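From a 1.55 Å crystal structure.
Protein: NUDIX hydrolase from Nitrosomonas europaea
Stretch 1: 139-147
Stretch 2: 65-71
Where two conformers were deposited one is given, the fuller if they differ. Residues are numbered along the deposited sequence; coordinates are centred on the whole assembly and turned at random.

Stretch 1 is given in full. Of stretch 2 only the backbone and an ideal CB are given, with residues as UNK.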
# COMPACT_ATOMS: atom_id res chain seq x y z
N GLY A 139 -15.57 -5.88 3.96
CA GLY A 139 -16.32 -4.74 4.47
C GLY A 139 -15.66 -4.08 5.66
O GLY A 139 -16.31 -3.34 6.43
N LYS A 140 -14.38 -4.37 5.86
CA LYS A 140 -13.64 -3.73 6.94
C LYS A 140 -13.30 -2.28 6.57
O LYS A 140 -12.48 -2.00 5.68
CB LYS A 140 -12.39 -4.53 7.36
CG LYS A 140 -12.69 -5.94 7.92
CD LYS A 140 -13.73 -5.93 9.05
CE LYS A 140 -13.91 -7.32 9.68
NZ LYS A 140 -14.57 -7.33 11.05
N ARG A 141 -13.99 -1.36 7.24
CA ARG A 141 -13.84 0.06 6.98
C ARG A 141 -13.90 0.73 8.33
O ARG A 141 -14.90 0.59 9.03
CB ARG A 141 -15.00 0.62 6.13
CG ARG A 141 -15.42 -0.15 4.88
CD ARG A 141 -14.56 0.23 3.69
NE ARG A 141 -15.06 -0.40 2.48
CZ ARG A 141 -14.79 -1.65 2.13
NH1 ARG A 141 -13.98 -2.39 2.89
NH2 ARG A 141 -15.30 -2.16 1.00
N TYR A 142 -12.86 1.49 8.68
CA TYR A 142 -12.83 2.19 9.97
C TYR A 142 -12.49 3.65 9.73
O TYR A 142 -11.84 3.98 8.72
CB TYR A 142 -11.77 1.54 10.86
CG TYR A 142 -11.98 0.05 10.99
CD1 TYR A 142 -12.95 -0.47 11.86
CD2 TYR A 142 -11.19 -0.86 10.25
CE1 TYR A 142 -13.14 -1.85 12.00
CE2 TYR A 142 -11.36 -2.26 10.39
CZ TYR A 142 -12.35 -2.73 11.28
OH TYR A 142 -12.55 -4.08 11.45
N PRO A 143 -12.99 4.56 10.59
CA PRO A 143 -12.81 6.00 10.35
C PRO A 143 -11.37 6.43 10.40
O PRO A 143 -10.61 5.94 11.25
CB PRO A 143 -13.61 6.65 11.50
CG PRO A 143 -14.60 5.59 11.92
CD PRO A 143 -13.83 4.30 11.79
N LEU A 144 -11.00 7.34 9.51
CA LEU A 144 -9.62 7.89 9.52
C LEU A 144 -9.26 8.54 10.86
O LEU A 144 -8.07 8.54 11.28
CB LEU A 144 -9.44 8.93 8.44
CG LEU A 144 -9.61 8.34 7.04
CD1 LEU A 144 -9.66 9.48 6.02
CD2 LEU A 144 -8.49 7.32 6.70
N ASP A 145 -10.27 9.09 11.51
CA ASP A 145 -10.00 9.85 12.74
C ASP A 145 -9.77 9.00 13.99
O ASP A 145 -9.64 9.54 15.11
CB ASP A 145 -10.99 11.03 12.89
CG ASP A 145 -12.32 10.61 13.38
OD1 ASP A 145 -12.64 9.41 13.35
OD2 ASP A 145 -13.07 11.52 13.83
N ILE A 146 -9.68 7.67 13.81
CA ILE A 146 -9.03 6.83 14.81
C ILE A 146 -7.62 7.38 15.12
O ILE A 146 -7.16 7.34 16.29
CB ILE A 146 -8.92 5.37 14.33
CG1 ILE A 146 -10.29 4.73 14.42
CG2 ILE A 146 -8.00 4.61 15.27
CD1 ILE A 146 -10.42 3.36 13.76
N LEU A 147 -6.97 7.89 14.07
CA LEU A 147 -5.59 8.37 14.17
C LEU A 147 -5.61 9.83 14.54
O LEU A 147 -6.37 10.58 13.92
CB LEU A 147 -4.91 8.22 12.80
CG LEU A 147 -4.32 6.84 12.50
CD1 LEU A 147 -4.04 6.74 10.99
CD2 LEU A 147 -3.05 6.69 13.32
N UNK A 65 -6.79 10.07 -2.47
CA UNK A 65 -7.69 10.64 -1.47
C UNK A 65 -8.08 9.55 -0.48
O UNK A 65 -8.93 8.72 -0.78
CB UNK A 65 -8.93 11.25 -2.13
N UNK A 66 -7.43 9.52 0.70
CA UNK A 66 -7.78 8.46 1.65
C UNK A 66 -9.20 8.64 2.15
O UNK A 66 -9.70 9.79 2.31
CB UNK A 66 -6.81 8.44 2.83
N UNK A 67 -9.88 7.51 2.35
CA UNK A 67 -11.27 7.55 2.82
C UNK A 67 -11.48 6.86 4.18
O UNK A 67 -12.22 7.35 5.02
CB UNK A 67 -12.18 6.89 1.78
N UNK A 68 -10.89 5.66 4.33
CA UNK A 68 -11.02 4.81 5.54
C UNK A 68 -9.72 4.08 5.83
O UNK A 68 -8.89 3.87 4.92
CB UNK A 68 -12.15 3.80 5.37
N UNK A 69 -9.59 3.66 7.09
CA UNK A 69 -8.59 2.68 7.51
C UNK A 69 -9.24 1.32 7.29
O UNK A 69 -10.42 1.13 7.64
CB UNK A 69 -8.15 2.88 8.96
N UNK A 70 -8.48 0.38 6.74
CA UNK A 70 -9.03 -0.96 6.56
C UNK A 70 -8.44 -1.99 7.52
O UNK A 70 -9.09 -3.02 7.77
CB UNK A 70 -8.80 -1.42 5.12
N UNK A 71 -7.23 -1.75 8.02
CA UNK A 71 -6.65 -2.66 9.00
C UNK A 71 -5.24 -2.26 9.37
O UNK A 71 -4.61 -1.47 8.65
CB UNK A 71 -6.66 -4.09 8.47

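Stretch 2 is a strand, although the backbone leaves extended angles at positions 67 and 70, and stretch 1 lies antiparallel to it for a short distance before turning into a 3-10 segment at 144-146. What stretch 1 offers changes accordingly: backbone carbonyls and the Tyr142 ring beside the later positions, the leucine side chain of Leu144 beside the earlier ones.

Position 65 has nothing of stretch 1 within 5.5 Å of its ideal CB, so the visible atoms scarcely restrict it. The residue is Leu65, which makes no contact here.

At position 66, CA-to-CB points toward stretch 1, and the ideal CB lies 4.4 Å from CD2 of Leu144. A small or medium apolar side chain would suit, and phi of -66° also admits proline. The residue is Pro66; its CB sits 4.4 Å from CD1 of Leu144, a loose apolar contact that needs no polar partner.

Position 67 points away from stretch 1 into space that its atoms leave open, so polar or charged residues fit as well as many others. It is Glu67, whose carboxylate atom OE2 is hydrogen-bonded elsewhere in the structure. Its backbone does more for this pairing: a water donates to Glu67 O at 2.8 Å and accepts from Leu144 N at 3.0 Å, bridging the two stretches where the 3-10 segment begins, while Leu144 CG packs 3.4 Å from Glu67 O.

Position 68 points sideways, its ideal CB 3.4 Å from Tyr142 O and 4.3 Å from Arg141 CB. A compact apolar side chain is a natural choice, and branching at CB agrees with the extended angles of -144°/159°; threonine would be plausible too. The residue is Val68. Its CG2 meets Arg141 CD at 3.7 Å, so it packs against the aliphatic part of the arginine.

Position 69 is the centre of the pairing. Its N donates to Tyr142 O at 2.8 Å, and its O accepts from Tyr142 N at 2.7 Å, bonds that any residue but proline could form. CA-to-CB points to the same face of the sheet as that of Tyr142, with Ile146 farther along, so a medium or large apolar side chain is favoured: leucine, isoleucine or methionine. It is Leu69, chi1 t and chi2 p. Its CB lies 4.2 Å from Tyr142 CB, and its CD2 reaches to 4.1 Å from Ile146 CD1.

Position 70 points sideways, with the ideal CB 3.8 Å from Lys140 O. Small residues such as alanine, serine, threonine or valine would suit. The residue is Thr70, chi1 p: its methyl CG2 lies 3.5 Å from Lys140 O, and OG1 is hydrogen-bonded elsewhere in the structure. Its carbonyl O approaches the edge of the Tyr142 ring, 3.5 Å from CE2.

At position 71, an ideal CB would be 5.4 Å from Tyr142 CE2, too far to exclude a side chain. The extended angles of 176°/160° are comfortable for glycine, and the residue is Gly71, although stretch 1 alone would not require it.

Stretch 2 65-71: LPEVLTG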
# COMPACT_ATOMS: atom_id res chain seq x y z
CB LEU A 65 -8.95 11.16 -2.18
CG LEU A 65 -9.88 12.12 -1.44
CD1 LEU A 65 -9.28 13.52 -1.39
CD2 LEU A 65 -11.23 12.18 -2.19
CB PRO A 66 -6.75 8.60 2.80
CG PRO A 66 -5.68 9.53 2.23
CD PRO A 66 -6.38 10.42 1.21
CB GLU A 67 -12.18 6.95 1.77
CG GLU A 67 -12.13 7.76 0.44
CD GLU A 67 -13.00 7.16 -0.66
OE1 GLU A 67 -12.84 5.97 -0.99
OE2 GLU A 67 -13.83 7.91 -1.21
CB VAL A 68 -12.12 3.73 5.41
CG1 VAL A 68 -13.52 4.36 5.31
CG2 VAL A 68 -11.86 2.76 4.24
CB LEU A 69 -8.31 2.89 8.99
CG LEU A 69 -7.28 1.98 9.61
CD1 LEU A 69 -5.88 2.40 9.11
CD2 LEU A 69 -7.44 2.17 11.15
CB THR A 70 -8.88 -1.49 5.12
OG1 THR A 70 -7.49 -1.47 4.76
CG2 THR A 70 -9.67 -0.61 4.15
O HOH W 1 -13.14 7.97 7.56
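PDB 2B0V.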